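Long-range contact in ankyrin repeat-containing protein YAR1 (Saccharomyces cerevisiae, PDB 4BSZ), which is an ankyrin-repeat protein that binds unfolded protein and is required for a normal rate of cell proliferation in yeast: residues B[60-73]-B[105-118]. Residues are numbered along the deposited sequence; the frame is centred on the assembly and turned at random.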
ATOM      1  N   ALA B  60      33.555  25.841 -22.498  1.00 53.13           N
ATOM      2  CA  ALA B  60      32.219  25.329 -22.232  1.00 53.22           C
ATOM      3  C   ALA B  60      32.005  25.067 -20.745  1.00 54.17           C
ATOM      4  O   ALA B  60      30.943  25.364 -20.191  1.00 55.15           O
ATOM      5  CB  ALA B  60      31.964  24.073 -23.041  1.00 49.41           C
ATOM      6  N   ALA B  61      33.026  24.511 -20.106  1.00 51.49           N
ATOM      7  CA  ALA B  61      32.966  24.182 -18.695  1.00 52.82           C
ATOM      8  C   ALA B  61      32.864  25.454 -17.854  1.00 54.46           C
ATOM      9  O   ALA B  61      32.309  25.448 -16.752  1.00 56.03           O
ATOM     10  CB  ALA B  61      34.188  23.387 -18.316  1.00 53.13           C
ATOM     11  N   ASN B  62      33.388  26.549 -18.397  1.00 64.82           N
ATOM     12  CA  ASN B  62      33.448  27.811 -17.672  1.00 66.68           C
ATOM     13  C   ASN B  62      32.374  28.836 -18.044  1.00 67.45           C
ATOM     14  O   ASN B  62      32.389  29.965 -17.550  1.00 69.34           O
ATOM     15  CB  ASN B  62      34.835  28.422 -17.819  1.00 61.83           C
ATOM     16  CG  ASN B  62      35.885  27.649 -17.057  1.00 62.39           C
ATOM     17  OD1 ASN B  62      35.564  26.785 -16.238  1.00 63.06           O
ATOM     18  ND2 ASN B  62      37.153  27.972 -17.302  1.00 62.51           N
ATOM     19  N   GLY B  63      31.457  28.440 -18.922  1.00 72.26           N
ATOM     20  CA  GLY B  63      30.286  29.241 -19.233  1.00 73.52           C
ATOM     21  C   GLY B  63      30.545  30.531 -19.986  1.00 74.19           C
ATOM     22  O   GLY B  63      29.700  31.427 -19.980  1.00 76.20           O
ATOM     23  N   HIS B  64      31.705  30.619 -20.636  1.00 60.17           N
ATOM     24  CA  HIS B  64      32.089  31.776 -21.438  1.00 60.77           C
ATOM     25  C   HIS B  64      31.449  31.724 -22.815  1.00 60.24           C
ATOM     26  O   HIS B  64      32.109  31.393 -23.814  1.00 58.83           O
ATOM     27  CB  HIS B  64      33.602  31.821 -21.597  1.00 59.32           C
ATOM     28  CG  HIS B  64      34.342  31.930 -20.302  1.00 60.28           C
ATOM     29  ND1 HIS B  64      33.911  32.730 -19.264  1.00 62.63           N
ATOM     30  CD2 HIS B  64      35.482  31.337 -19.873  1.00 59.70           C
ATOM     31  CE1 HIS B  64      34.758  32.628 -18.256  1.00 63.38           C
ATOM     32  NE2 HIS B  64      35.718  31.786 -18.596  1.00 61.64           N
ATOM     33  N   ILE B  65      30.169  32.077 -22.862  1.00 62.72           N
ATOM     34  CA  ILE B  65      29.362  31.961 -24.071  1.00 62.83           C
ATOM     35  C   ILE B  65      29.948  32.675 -25.312  1.00 63.01           C
ATOM     36  O   ILE B  65      29.870  32.150 -26.425  1.00 62.19           O
ATOM     37  CB  ILE B  65      27.926  32.437 -23.787  1.00 60.97           C
ATOM     38  CG1 ILE B  65      26.989  32.089 -24.943  1.00 61.31           C
ATOM     39  CG2 ILE B  65      27.909  33.920 -23.466  1.00 63.81           C
ATOM     40  CD1 ILE B  65      26.624  30.648 -24.999  1.00 59.43           C
ATOM     41  N   GLU B  66      30.550  33.848 -25.126  1.00 59.88           N
ATOM     42  CA  GLU B  66      31.067  34.603 -26.265  1.00 60.48           C
ATOM     43  C   GLU B  66      32.312  33.940 -26.839  1.00 58.17           C
ATOM     44  O   GLU B  66      32.501  33.869 -28.054  1.00 58.06           O
ATOM     45  CB  GLU B  66      31.334  36.061 -25.884  1.00 97.08           C
ATOM     46  CG  GLU B  66      30.066  36.832 -25.562  1.00100.23           C
ATOM     47  CD  GLU B  66      28.972  36.613 -26.600  1.00101.22           C
ATOM     48  OE1 GLU B  66      29.261  36.748 -27.809  1.00101.20           O
ATOM     49  OE2 GLU B  66      27.826  36.294 -26.208  1.00102.31           O
ATOM     50  N   THR B  67      33.154  33.439 -25.950  1.00 56.79           N
ATOM     51  CA  THR B  67      34.317  32.676 -26.354  1.00 55.01           C
ATOM     52  C   THR B  67      33.873  31.389 -27.060  1.00 53.68           C
ATOM     53  O   THR B  67      34.421  31.022 -28.100  1.00 53.19           O
ATOM     54  CB  THR B  67      35.158  32.317 -25.133  1.00 64.44           C
ATOM     55  OG1 THR B  67      35.295  33.470 -24.285  1.00 66.11           O
ATOM     56  CG2 THR B  67      36.516  31.821 -25.568  1.00 63.44           C
ATOM     57  N   VAL B  68      32.874  30.716 -26.485  1.00 53.42           N
ATOM     58  CA  VAL B  68      32.346  29.473 -27.057  1.00 52.42           C
ATOM     59  C   VAL B  68      31.799  29.673 -28.470  1.00 53.27           C
ATOM     60  O   VAL B  68      32.096  28.902 -29.378  1.00 52.69           O
ATOM     61  CB  VAL B  68      31.229  28.852 -26.177  1.00 59.61           C
ATOM     62  CG1 VAL B  68      30.569  27.672 -26.893  1.00 58.94           C
ATOM     63  CG2 VAL B  68      31.779  28.418 -24.814  1.00 59.01           C
ATOM     64  N   ARG B  69      30.990  30.709 -28.645  1.00 69.36           N
ATOM     65  CA  ARG B  69      30.415  31.006 -29.948  1.00 70.85           C
ATOM     66  C   ARG B  69      31.506  31.341 -30.964  1.00 70.96           C
ATOM     67  O   ARG B  69      31.430  30.931 -32.120  1.00 71.45           O
ATOM     68  CB  ARG B  69      29.413  32.151 -29.833  1.00 68.77           C
ATOM     69  CG  ARG B  69      28.777  32.545 -31.133  1.00 71.00           C
ATOM     70  CD  ARG B  69      27.879  33.728 -30.900  1.00 74.07           C
ATOM     71  NE  ARG B  69      26.828  33.429 -29.930  1.00 74.50           N
ATOM     72  CZ  ARG B  69      25.705  32.783 -30.237  1.00 75.33           C
ATOM     73  NH1 ARG B  69      25.500  32.357 -31.481  1.00 75.83           N
ATOM     74  NH2 ARG B  69      24.790  32.551 -29.303  1.00 75.93           N
ATOM     75  N   TYR B  70      32.528  32.069 -30.526  1.00 73.33           N
ATOM     76  CA  TYR B  70      33.635  32.403 -31.411  1.00 73.58           C
ATOM     77  C   TYR B  70      34.366  31.153 -31.883  1.00 72.14           C
ATOM     78  O   TYR B  70      34.621  30.978 -33.071  1.00 72.93           O
ATOM     79  CB  TYR B  70      34.631  33.340 -30.726  1.00 73.33           C
ATOM     80  CG  TYR B  70      35.891  33.555 -31.530  1.00 73.51           C
ATOM     81  CD1 TYR B  70      35.934  34.496 -32.549  1.00 75.50           C
ATOM     82  CD2 TYR B  70      37.035  32.809 -31.281  1.00 72.11           C
ATOM     83  CE1 TYR B  70      37.091  34.698 -33.297  1.00 75.94           C
ATOM     84  CE2 TYR B  70      38.200  33.002 -32.025  1.00 72.66           C
ATOM     85  CZ  TYR B  70      38.223  33.947 -33.030  1.00 74.50           C
ATOM     86  OH  TYR B  70      39.382  34.137 -33.767  1.00 75.30           O
ATOM     87  N   ILE B  71      34.724  30.301 -30.937  1.00 65.82           N
ATOM     88  CA  ILE B  71      35.402  29.061 -31.256  1.00 64.87           C
ATOM     89  C   ILE B  71      34.600  28.279 -32.291  1.00 65.36           C
ATOM     90  O   ILE B  71      35.148  27.773 -33.267  1.00 65.92           O
ATOM     91  CB  ILE B  71      35.611  28.212 -29.987  1.00 51.34           C
ATOM     92  CG1 ILE B  71      36.578  28.925 -29.043  1.00 51.31           C
ATOM     93  CG2 ILE B  71      36.114  26.828 -30.347  1.00 50.87           C
ATOM     94  CD1 ILE B  71      36.743  28.280 -27.707  1.00 50.57           C
ATOM     95  N   LEU B  72      33.291  28.209 -32.093  1.00 73.42           N
ATOM     96  CA  LEU B  72      32.442  27.448 -32.993  1.00 74.13           C
ATOM     97  C   LEU B  72      32.338  28.101 -34.368  1.00 76.25           C
ATOM     98  O   LEU B  72      32.426  27.420 -35.386  1.00 77.09           O
ATOM     99  CB  LEU B  72      31.056  27.239 -32.380  1.00 54.10           C
ATOM    100  CG  LEU B  72      30.970  26.146 -31.315  1.00 52.42           C
ATOM    101  CD1 LEU B  72      29.603  26.156 -30.643  1.00 52.77           C
ATOM    102  CD2 LEU B  72      31.274  24.784 -31.923  1.00 52.06           C
ATOM    103  N   GLU B  73      32.149  29.415 -34.393  1.00 69.54           N
ATOM    104  CA  GLU B  73      32.062  30.149 -35.653  1.00 72.02           C
ATOM    105  C   GLU B  73      33.330  29.960 -36.497  1.00 72.28           C
ATOM    106  O   GLU B  73      33.265  29.614 -37.681  1.00 73.98           O
ATOM    107  CB  GLU B  73      31.817  31.638 -35.393  1.00 96.01           C
ATOM    108  CG  GLU B  73      30.389  31.982 -35.003  1.00 97.31           C
ATOM    109  CD  GLU B  73      30.241  33.425 -34.553  1.00 99.01           C
ATOM    110  OE1 GLU B  73      31.280  34.117 -34.415  1.00 98.74           O
ATOM    111  OE2 GLU B  73      29.088  33.863 -34.337  1.00100.92           O
ATOM    112  N   ASN B 105      28.643  21.339 -15.124  1.00 58.87           N
ATOM    113  CA  ASN B 105      28.749  22.646 -14.493  1.00 59.51           C
ATOM    114  C   ASN B 105      27.505  23.505 -14.658  1.00 59.48           C
ATOM    115  O   ASN B 105      27.492  24.669 -14.266  1.00 60.29           O
ATOM    116  CB  ASN B 105      29.994  23.379 -14.988  1.00 61.29           C
ATOM    117  CG  ASN B 105      31.275  22.717 -14.518  1.00 61.80           C
ATOM    118  OD1 ASN B 105      31.650  22.826 -13.349  1.00 62.71           O
ATOM    119  ND2 ASN B 105      31.948  22.018 -15.425  1.00 61.52           N
ATOM    120  N   GLY B 106      26.461  22.923 -15.240  1.00 54.38           N
ATOM    121  CA  GLY B 106      25.170  23.581 -15.344  1.00 54.55           C
ATOM    122  C   GLY B 106      25.156  24.886 -16.111  1.00 55.11           C
ATOM    123  O   GLY B 106      24.452  25.823 -15.740  1.00 55.95           O
ATOM    124  N   LYS B 107      25.931  24.947 -17.188  1.00 53.79           N
ATOM    125  CA  LYS B 107      26.007  26.138 -18.019  1.00 54.54           C
ATOM    126  C   LYS B 107      24.969  26.083 -19.135  1.00 54.57           C
ATOM    127  O   LYS B 107      25.259  25.596 -20.234  1.00 54.31           O
ATOM    128  CB  LYS B 107      27.406  26.259 -18.607  1.00 51.03           C
ATOM    129  CG  LYS B 107      28.497  26.212 -17.565  1.00 51.20           C
ATOM    130  CD  LYS B 107      28.348  27.334 -16.545  1.00 52.33           C
ATOM    131  CE  LYS B 107      29.547  27.377 -15.600  1.00 52.90           C
ATOM    132  NZ  LYS B 107      29.545  28.576 -14.720  1.00 54.45           N
ATOM    133  N   LEU B 108      23.770  26.595 -18.854  1.00 51.62           N
ATOM    134  CA  LEU B 108      22.642  26.503 -19.784  1.00 51.93           C
ATOM    135  C   LEU B 108      22.828  27.182 -21.149  1.00 52.83           C
ATOM    136  O   LEU B 108      22.477  26.606 -22.178  1.00 52.82           O
ATOM    137  CB  LEU B 108      21.365  27.020 -19.118  1.00 60.76           C
ATOM    138  CG  LEU B 108      20.048  26.763 -19.859  1.00 61.17           C
ATOM    139  CD1 LEU B 108      19.977  25.312 -20.309  1.00 60.02           C
ATOM    140  CD2 LEU B 108      18.860  27.115 -18.972  1.00 61.93           C
ATOM    141  N   ASP B 109      23.364  28.401 -21.158  1.00 62.27           N
ATOM    142  CA  ASP B 109      23.546  29.158 -22.397  1.00 63.48           C
ATOM    143  C   ASP B 109      24.454  28.419 -23.389  1.00 62.84           C
ATOM    144  O   ASP B 109      24.178  28.356 -24.593  1.00 63.58           O
ATOM    145  CB  ASP B 109      24.091  30.557 -22.091  1.00100.96           C
ATOM    146  CG  ASP B 109      25.141  30.552 -20.986  1.00100.31           C
ATOM    147  OD1 ASP B 109      25.570  29.454 -20.553  1.00 98.80           O
ATOM    148  OD2 ASP B 109      25.549  31.655 -20.557  1.00101.61           O
ATOM    149  N   VAL B 110      25.536  27.856 -22.865  1.00 55.96           N
ATOM    150  CA  VAL B 110      26.468  27.078 -23.664  1.00 55.51           C
ATOM    151  C   VAL B 110      25.772  25.858 -24.250  1.00 55.07           C
ATOM    152  O   VAL B 110      25.953  25.529 -25.427  1.00 55.64           O
ATOM    153  CB  VAL B 110      27.654  26.618 -22.809  1.00 52.06           C
ATOM    154  CG1 VAL B 110      28.406  25.502 -23.496  1.00 51.64           C
ATOM    155  CG2 VAL B 110      28.566  27.794 -22.515  1.00 52.83           C
ATOM    156  N   VAL B 111      24.968  25.200 -23.416  1.00 52.18           N
ATOM    157  CA  VAL B 111      24.279  23.977 -23.804  1.00 51.86           C
ATOM    158  C   VAL B 111      23.273  24.212 -24.923  1.00 53.01           C
ATOM    159  O   VAL B 111      23.230  23.454 -25.898  1.00 53.47           O
ATOM    160  CB  VAL B 111      23.598  23.309 -22.597  1.00 50.55           C
ATOM    161  CG1 VAL B 111      22.693  22.163 -23.047  1.00 50.55           C
ATOM    162  CG2 VAL B 111      24.655  22.819 -21.601  1.00 49.74           C
ATOM    163  N   LYS B 112      22.473  25.265 -24.796  1.00 64.45           N
ATOM    164  CA  LYS B 112      21.547  25.623 -25.863  1.00 65.96           C
ATOM    165  C   LYS B 112      22.306  25.968 -27.150  1.00 67.09           C
ATOM    166  O   LYS B 112      21.886  25.606 -28.244  1.00 68.22           O
ATOM    167  CB  LYS B 112      20.650  26.781 -25.441  1.00 78.57           C
ATOM    168  CG  LYS B 112      19.594  26.404 -24.437  1.00 78.00           C
ATOM    169  CD  LYS B 112      18.663  27.572 -24.192  1.00 79.52           C
ATOM    170  CE  LYS B 112      17.542  27.201 -23.234  1.00 79.21           C
ATOM    171  NZ  LYS B 112      16.583  28.331 -23.046  1.00 81.07           N
ATOM    172  N   LEU B 113      23.431  26.657 -27.017  1.00 57.38           N
ATOM    173  CA  LEU B 113      24.237  26.982 -28.179  1.00 58.51           C
ATOM    174  C   LEU B 113      24.757  25.711 -28.848  1.00 58.19           C
ATOM    175  O   LEU B 113      24.637  25.550 -30.058  1.00 59.62           O
ATOM    176  CB  LEU B 113      25.401  27.882 -27.782  1.00 56.98           C
ATOM    177  CG  LEU B 113      26.262  28.443 -28.908  1.00 58.37           C
ATOM    178  CD1 LEU B 113      25.428  29.242 -29.894  1.00 60.56           C
ATOM    179  CD2 LEU B 113      27.332  29.306 -28.301  1.00 58.24           C
ATOM    180  N   LEU B 114      25.320  24.805 -28.054  1.00 61.91           N
ATOM    181  CA  LEU B 114      25.865  23.552 -28.576  1.00 61.84           C
ATOM    182  C   LEU B 114      24.818  22.667 -29.250  1.00 62.62           C
ATOM    183  O   LEU B 114      25.093  22.021 -30.261  1.00 63.74           O
ATOM    184  CB  LEU B 114      26.555  22.764 -27.459  1.00 53.61           C
ATOM    185  CG  LEU B 114      27.877  23.337 -26.952  1.00 53.17           C
ATOM    186  CD1 LEU B 114      28.466  22.481 -25.853  1.00 52.05           C
ATOM    187  CD2 LEU B 114      28.838  23.431 -28.116  1.00 54.30           C
ATOM    188  N   CYS B 115      23.616  22.637 -28.694  1.00 70.02           N
ATOM    189  CA  CYS B 115      22.609  21.693 -29.160  1.00 70.71           C
ATOM    190  C   CYS B 115      21.654  22.261 -30.206  1.00 72.64           C
ATOM    191  O   CYS B 115      21.210  21.535 -31.091  1.00 73.98           O
ATOM    192  CB  CYS B 115      21.832  21.129 -27.973  1.00 64.27           C
ATOM    193  SG  CYS B 115      22.871  20.264 -26.777  1.00 62.54           S
ATOM    194  N   ASP B 116      21.345  23.553 -30.106  1.00 63.65           N
ATOM    195  CA  ASP B 116      20.385  24.186 -31.011  1.00 65.79           C
ATOM    196  C   ASP B 116      21.025  24.602 -32.332  1.00 67.70           C
ATOM    197  O   ASP B 116      20.532  24.257 -33.405  1.00 69.66           O
ATOM    198  CB  ASP B 116      19.720  25.405 -30.359  1.00 83.61           C
ATOM    199  CG  ASP B 116      18.854  25.038 -29.160  1.00 82.28           C
ATOM    200  OD1 ASP B 116      18.328  23.907 -29.110  1.00 81.85           O
ATOM    201  OD2 ASP B 116      18.681  25.892 -28.267  1.00 81.90           O
ATOM    202  N   GLU B 117      22.126  25.346 -32.247  1.00 69.53           N
ATOM    203  CA  GLU B 117      22.789  25.871 -33.433  1.00 71.45           C
ATOM    204  C   GLU B 117      23.806  24.897 -34.042  1.00 71.46           C
ATOM    205  O   GLU B 117      23.904  24.775 -35.262  1.00 73.59           O
ATOM    206  CB  GLU B 117      23.436  27.218 -33.118  1.00102.25           C
ATOM    207  CG  GLU B 117      22.487  28.200 -32.452  1.00102.55           C
ATOM    208  CD  GLU B 117      22.977  29.637 -32.522  1.00103.79           C
ATOM    209  OE1 GLU B 117      23.997  29.895 -33.200  1.00104.53           O
ATOM    210  OE2 GLU B 117      22.337  30.513 -31.899  1.00104.25           O
ATOM    211  N   TYR B 118      24.543  24.186 -33.197  1.00 65.43           N
ATOM    212  CA  TYR B 118      25.626  23.328 -33.684  1.00 65.61           C
ATOM    213  C   TYR B 118      25.410  21.822 -33.502  1.00 65.13           C
ATOM    214  O   TYR B 118      26.327  21.030 -33.726  1.00 65.29           O
ATOM    215  CB  TYR B 118      26.962  23.774 -33.093  1.00 61.15           C
ATOM    216  CG  TYR B 118      27.330  25.182 -33.515  1.00 62.23           C
ATOM    217  CD1 TYR B 118      26.790  26.279 -32.862  1.00 61.87           C
ATOM    218  CD2 TYR B 118      28.202  25.413 -34.581  1.00 63.90           C
ATOM    219  CE1 TYR B 118      27.108  27.569 -33.238  1.00 63.18           C
ATOM    220  CE2 TYR B 118      28.534  26.710 -34.969  1.00 65.10           C
ATOM    221  CZ  TYR B 118      27.981  27.789 -34.290  1.00 64.76           C
ATOM    222  OH  TYR B 118      28.284  29.092 -34.640  1.00 66.25           O
TER
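Second helices of two successive ankyrin repeats stack here: Ile65, Val68 and Leu72 of helix 65-78 pack on Val110, Leu113 and Leu114 of helix 108-117, the two axes running nearly parallel, 18° apart and 10.0 Å at closest approach. Leu113 meets both Ile65 and Arg69. Its CG stands anti to the backbone N (chi1 -174°), which carries CD2 against Ile65 CD1 at 3.6 Å and against Val68 CG1, while CD1 lies over one face of the Arg69 guanidinium, 3.4 Å from Arg69 NH2. At the edge of that group sits Glu117, its carboxylate plane turned 55° from the guanidinium; Arg69 NH1 and Glu117 OE1 form a salt bridge at 3.4 Å whose hydrogen bond is weak and bent. Further along, Leu72 covers a face of the Tyr118 ring in a CH-pi contact, CB 3.8 Å from the centroid, and its CD1 touches both Tyr118 CD1 and Leu114 CD2. Glu73 CG meets the ring's hydroxyl, Tyr118 OH, at 3.6 Å. With an alanine in place of Tyr118, Leu72 would probably lose the aromatic face it rests on, and a gap would be likely to open beside Glu73. At the other end, the Lys107 chain, bent at chi2, lays its CD 3.8 Å from Gly63 CA, where the Schellman turn ending helix 55-61 passes close by. Leu56 and Ala59 of helix 55-61 back Val68. The interface is thus chiefly apolar, with, at its rim, one salt bridge whose hydrogen bond is weak, so the fit of the two helices probably depends mainly on side-chain shape.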